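Local coordinates for protein O-methyltransferase (Saccharopolyspora spinosa, PDB 4CE0) that probably transfers a methyl group from S-adenosylmethionine to the 4'-hydroxyl of the rhamnose of spinosyn, with a bound magnesium ion, in antibiotic biosynthesis, at residues Ala80-Trp85 and Trp108-Phe113. Sequence-based numbering, arbitrary orientation.
Sequences AETGVW and WVVDSF. With SAH (S-adenosyl-L-homocysteine), chain B.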
ATOM      1  N   ALA A  80      12.515  13.956  13.048  1.00 18.34           N
ATOM      2  CA  ALA A  80      13.007  12.979  13.976  1.00 14.03           C
ATOM      3  C   ALA A  80      11.875  12.377  14.762  1.00 17.76           C
ATOM      4  O   ALA A  80      10.989  13.117  15.201  1.00 22.54           O
ATOM      5  CB  ALA A  80      14.035  13.637  14.931  1.00 24.69           C
ATOM      6  N   GLU A  81      11.917  11.056  14.968  1.00 16.08           N
ATOM      7  CA  GLU A  81      11.014  10.411  15.928  1.00 23.21           C
ATOM      8  C   GLU A  81      11.791   9.665  17.002  1.00 24.53           C
ATOM      9  O   GLU A  81      12.646   8.815  16.720  1.00 16.99           O
ATOM     10  CB  GLU A  81       9.970   9.478  15.282  1.00 26.80           C
ATOM     11  CG  GLU A  81       8.888   8.981  16.326  1.00 23.82           C
ATOM     12  CD  GLU A  81       7.983   7.890  15.815  1.00 35.58           C
ATOM     13  OE1 GLU A  81       8.503   6.980  15.113  1.00 34.13           O
ATOM     14  OE2 GLU A  81       6.754   7.927  16.122  1.00 32.94           O
ATOM     15  N   THR A  82      11.476  10.012  18.246  1.00 18.35           N
ATOM     16  CA  THR A  82      12.058   9.369  19.402  1.00 20.22           C
ATOM     17  C   THR A  82      11.038   8.397  19.905  1.00 24.78           C
ATOM     18  O   THR A  82      10.075   8.767  20.612  1.00 20.81           O
ATOM     19  CB  THR A  82      12.536  10.369  20.509  1.00 23.75           C
ATOM     20  OG1 THR A  82      11.472  11.230  20.957  1.00 23.00           O
ATOM     21  CG2 THR A  82      13.652  11.216  19.981  1.00 23.09           C
ATOM     22  N   GLY A  83      11.269   7.148  19.531  1.00 20.11           N
ATOM     23  CA  GLY A  83      10.362   6.042  19.814  1.00 20.56           C
ATOM     24  C   GLY A  83       9.672   5.608  18.524  1.00 15.84           C
ATOM     25  O   GLY A  83       8.671   6.219  18.118  1.00 19.72           O
ATOM     26  N   VAL A  84      10.220   4.569  17.888  1.00 18.11           N
ATOM     27  CA  VAL A  84       9.835   4.173  16.530  1.00 21.76           C
ATOM     28  C   VAL A  84       9.198   2.788  16.408  1.00 26.00           C
ATOM     29  O   VAL A  84       8.483   2.534  15.440  1.00 17.48           O
ATOM     30  CB  VAL A  84      11.041   4.290  15.560  1.00 25.21           C
ATOM     31  CG1 VAL A  84      11.772   5.567  15.828  1.00 23.21           C
ATOM     32  CG2 VAL A  84      12.012   3.062  15.640  1.00 19.79           C
ATOM     33  N   TRP A  85       9.409   1.923  17.407  1.00 23.33           N
ATOM     34  CA  TRP A  85       8.883   0.552  17.379  1.00 19.03           C
ATOM     35  C   TRP A  85       9.253  -0.073  16.045  1.00 20.88           C
ATOM     36  O   TRP A  85      10.447  -0.186  15.730  1.00 25.07           O
ATOM     37  CB  TRP A  85       7.380   0.533  17.628  1.00 22.09           C
ATOM     38  CG  TRP A  85       6.768  -0.795  17.886  1.00 24.25           C
ATOM     39  CD1 TRP A  85       7.228  -1.748  18.748  1.00 20.69           C
ATOM     40  CD2 TRP A  85       5.533  -1.304  17.344  1.00 19.73           C
ATOM     41  NE1 TRP A  85       6.380  -2.834  18.746  1.00 26.47           N
ATOM     42  CE2 TRP A  85       5.338  -2.590  17.897  1.00 23.50           C
ATOM     43  CE3 TRP A  85       4.594  -0.810  16.436  1.00 25.61           C
ATOM     44  CZ2 TRP A  85       4.241  -3.390  17.562  1.00 27.11           C
ATOM     45  CZ3 TRP A  85       3.508  -1.617  16.092  1.00 25.40           C
ATOM     46  CH2 TRP A  85       3.353  -2.897  16.645  1.00 22.45           C
ATOM     47  N   TRP A 108      15.395  11.025  10.990  1.00 16.79           N
ATOM     48  CA  TRP A 108      16.141  10.379  12.052  1.00 18.19           C
ATOM     49  C   TRP A 108      15.276   9.405  12.811  1.00 17.51           C
ATOM     50  O   TRP A 108      14.221   9.749  13.356  1.00 21.59           O
ATOM     51  CB  TRP A 108      16.733  11.408  13.022  1.00 17.11           C
ATOM     52  CG  TRP A 108      17.741  12.281  12.367  1.00 25.29           C
ATOM     53  CD1 TRP A 108      17.523  13.441  11.654  1.00 23.18           C
ATOM     54  CD2 TRP A 108      19.141  12.052  12.354  1.00 27.01           C
ATOM     55  NE1 TRP A 108      18.732  13.941  11.198  1.00 23.82           N
ATOM     56  CE2 TRP A 108      19.735  13.091  11.603  1.00 23.75           C
ATOM     57  CE3 TRP A 108      19.960  11.043  12.882  1.00 26.87           C
ATOM     58  CZ2 TRP A 108      21.117  13.170  11.410  1.00 23.82           C
ATOM     59  CZ3 TRP A 108      21.326  11.119  12.671  1.00 25.78           C
ATOM     60  CH2 TRP A 108      21.885  12.173  11.936  1.00 27.30           C
ATOM     61  N   VAL A 109      15.749   8.175  12.857  1.00 19.49           N
ATOM     62  CA  VAL A 109      14.979   7.094  13.430  1.00 16.05           C
ATOM     63  C   VAL A 109      15.680   6.759  14.715  1.00 20.66           C
ATOM     64  O   VAL A 109      16.722   6.076  14.707  1.00 21.91           O
ATOM     65  CB  VAL A 109      14.959   5.886  12.487  1.00 16.92           C
ATOM     66  CG1 VAL A 109      14.185   4.704  13.110  1.00 24.06           C
ATOM     67  CG2 VAL A 109      14.383   6.291  11.155  1.00 22.26           C
ATOM     68  N   VAL A 110      15.115   7.261  15.816  1.00 21.74           N
ATOM     69  CA  VAL A 110      15.817   7.280  17.090  1.00 23.51           C
ATOM     70  C   VAL A 110      15.147   6.385  18.111  1.00 17.33           C
ATOM     71  O   VAL A 110      14.015   6.636  18.549  1.00 18.76           O
ATOM     72  CB  VAL A 110      15.890   8.702  17.707  1.00 16.33           C
ATOM     73  CG1 VAL A 110      16.899   8.722  18.822  1.00 19.42           C
ATOM     74  CG2 VAL A 110      16.176   9.784  16.671  1.00 21.38           C
ATOM     75  N   ASP A 111      15.872   5.369  18.543  1.00 23.32           N
ATOM     76  CA  ASP A 111      15.297   4.370  19.411  1.00 20.31           C
ATOM     77  C   ASP A 111      16.393   3.583  20.112  1.00 24.65           C
ATOM     78  O   ASP A 111      17.563   3.636  19.715  1.00 23.84           O
ATOM     79  CB  ASP A 111      14.436   3.419  18.580  1.00 22.37           C
ATOM     80  CG  ASP A 111      13.423   2.668  19.426  1.00 29.28           C
ATOM     81  OD1 ASP A 111      13.810   1.683  20.100  1.00 24.78           O
ATOM     82  OD2 ASP A 111      12.238   3.046  19.396  1.00 28.49           O
ATOM     83  N   SER A 112      16.023   2.835  21.146  1.00 22.02           N
ATOM     84  CA  SER A 112      16.954   1.848  21.712  1.00 31.80           C
ATOM     85  C   SER A 112      17.084   0.632  20.788  1.00 31.85           C
ATOM     86  O   SER A 112      18.131   0.005  20.734  1.00 28.18           O
ATOM     87  CB  SER A 112      16.453   1.353  23.056  1.00 29.50           C
ATOM     88  OG  SER A 112      15.240   0.673  22.856  1.00 32.06           O
ATOM     89  N   PHE A 113      16.011   0.311  20.068  1.00 27.50           N
ATOM     90  CA  PHE A 113      15.912  -0.918  19.267  1.00 30.15           C
ATOM     91  C   PHE A 113      16.006  -2.162  20.165  1.00 38.05           C
ATOM     92  O   PHE A 113      16.384  -3.240  19.708  1.00 38.94           O
ATOM     93  CB  PHE A 113      16.931  -0.955  18.114  1.00 26.98           C
ATOM     94  CG  PHE A 113      16.760   0.184  17.117  1.00 32.26           C
ATOM     95  CD1 PHE A 113      15.733   0.156  16.164  1.00 21.24           C
ATOM     96  CD2 PHE A 113      17.598   1.297  17.155  1.00 25.96           C
ATOM     97  CE1 PHE A 113      15.554   1.212  15.286  1.00 20.92           C
ATOM     98  CE2 PHE A 113      17.426   2.358  16.269  1.00 20.60           C
ATOM     99  CZ  PHE A 113      16.405   2.307  15.322  1.00 24.03           C
TER
HETATM  100  N   SAH B1250       4.307   2.569  16.450  1.00 23.49           N
HETATM  101  CA  SAH B1250       4.823   3.546  17.423  1.00 43.23           C
HETATM  102  CB  SAH B1250       5.966   3.088  18.294  1.00 37.00           C
HETATM  103  CG  SAH B1250       6.521   3.797  19.529  1.00 29.46           C
HETATM  104  SD  SAH B1250       6.563   2.495  20.798  1.00 25.34           S
HETATM  105  C   SAH B1250       5.310   4.549  16.457  1.00 38.46           C
HETATM  106  O   SAH B1250       6.081   5.378  16.911  1.00 22.90           O
HETATM  107  OXT SAH B1250       4.738   4.289  15.228  1.00 20.03           O
HETATM  108  C5' SAH B1250       7.805   3.150  21.969  1.00 20.21           C
HETATM  109  C4' SAH B1250       9.253   3.076  21.465  1.00 18.26           C
HETATM  110  O4' SAH B1250      10.090   3.919  22.228  1.00 22.87           O
HETATM  111  C3' SAH B1250       9.891   1.687  21.560  1.00 26.44           C
HETATM  112  O3' SAH B1250      10.320   1.328  20.263  1.00 30.09           O
HETATM  113  C2' SAH B1250      11.054   1.791  22.555  1.00 32.34           C
HETATM  114  O2' SAH B1250      12.226   0.980  22.323  1.00 24.94           O
HETATM  115  C1' SAH B1250      11.342   3.295  22.504  1.00 19.34           C
HETATM  116  N9  SAH B1250      11.899   3.914  23.730  1.00 19.93           N
HETATM  117  C8  SAH B1250      11.168   4.309  24.830  1.00 33.94           C
HETATM  118  N7  SAH B1250      12.012   4.881  25.700  1.00 33.74           N
HETATM  119  C5  SAH B1250      13.254   4.899  25.169  1.00 32.19           C
HETATM  120  C6  SAH B1250      14.491   5.359  25.626  1.00 32.84           C
HETATM  121  N6  SAH B1250      14.613   5.940  26.818  1.00 30.92           N
HETATM  122  N1  SAH B1250      15.609   5.208  24.842  1.00 28.74           N
HETATM  123  C2  SAH B1250      15.534   4.630  23.591  1.00 31.20           C
HETATM  124  N3  SAH B1250      14.315   4.154  23.168  1.00 26.00           N
HETATM  125  C4  SAH B1250      13.188   4.314  23.915  1.00 27.35           C
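Asp-111 reaches from the C-terminal end of its strand across to Val-84 and adds a side-chain bond to the backbone ladder. Its CB sits 3.8 Å from Val-84 CG2 and, on its own segment, covers the centre of one face of the Phe-113 ring. CG stands anti to the backbone N (chi1 -160°), and from there the two oxygens face the ribose of S-adenosyl-L-homocysteine. OD1 accepts from the ligand's O2' and, through its anti lone pair, from Phe-113 N, closing an Asx turn. OD2 takes the ribose O3' at 2.7 Å and, again with its anti lone pair, the N-H of Val-84 in a nearly straight bond (2.9 Å, 176°). Two donors thus grip each oxygen, which fixes the rotation of the group. An acid at the C-terminal end of the second strand, clasping both ribose hydroxyls, is the hallmark of Rossmann-like class I methyltransferases; strands 78-82 and 107-111, joined through helix 88-100, form the beta-alpha-beta unit that builds the site. The axes of strands 80-82 and 108-111 run parallel, 10° between their directions, linked by Glu-81 N to Trp-108 O, Val-110 N to Glu-81 O, and Gly-83 N to Val-110 O at 3.0 Å. Gly-83 brings its CA to 3.6 Å from Asp-111 OD2. Beyond it, Val-84 crosses Val-109 at about a right angle, both its methyls 3.7 Å from Val-109 CG1, with Cys-90 of helix 88-100 touching both valines. Ser-112 N donates to adenine N3 at 3.0 Å, while Glu-81 extends toward the ligand carboxylate, its OE2 in a salt bridge with Arg-183.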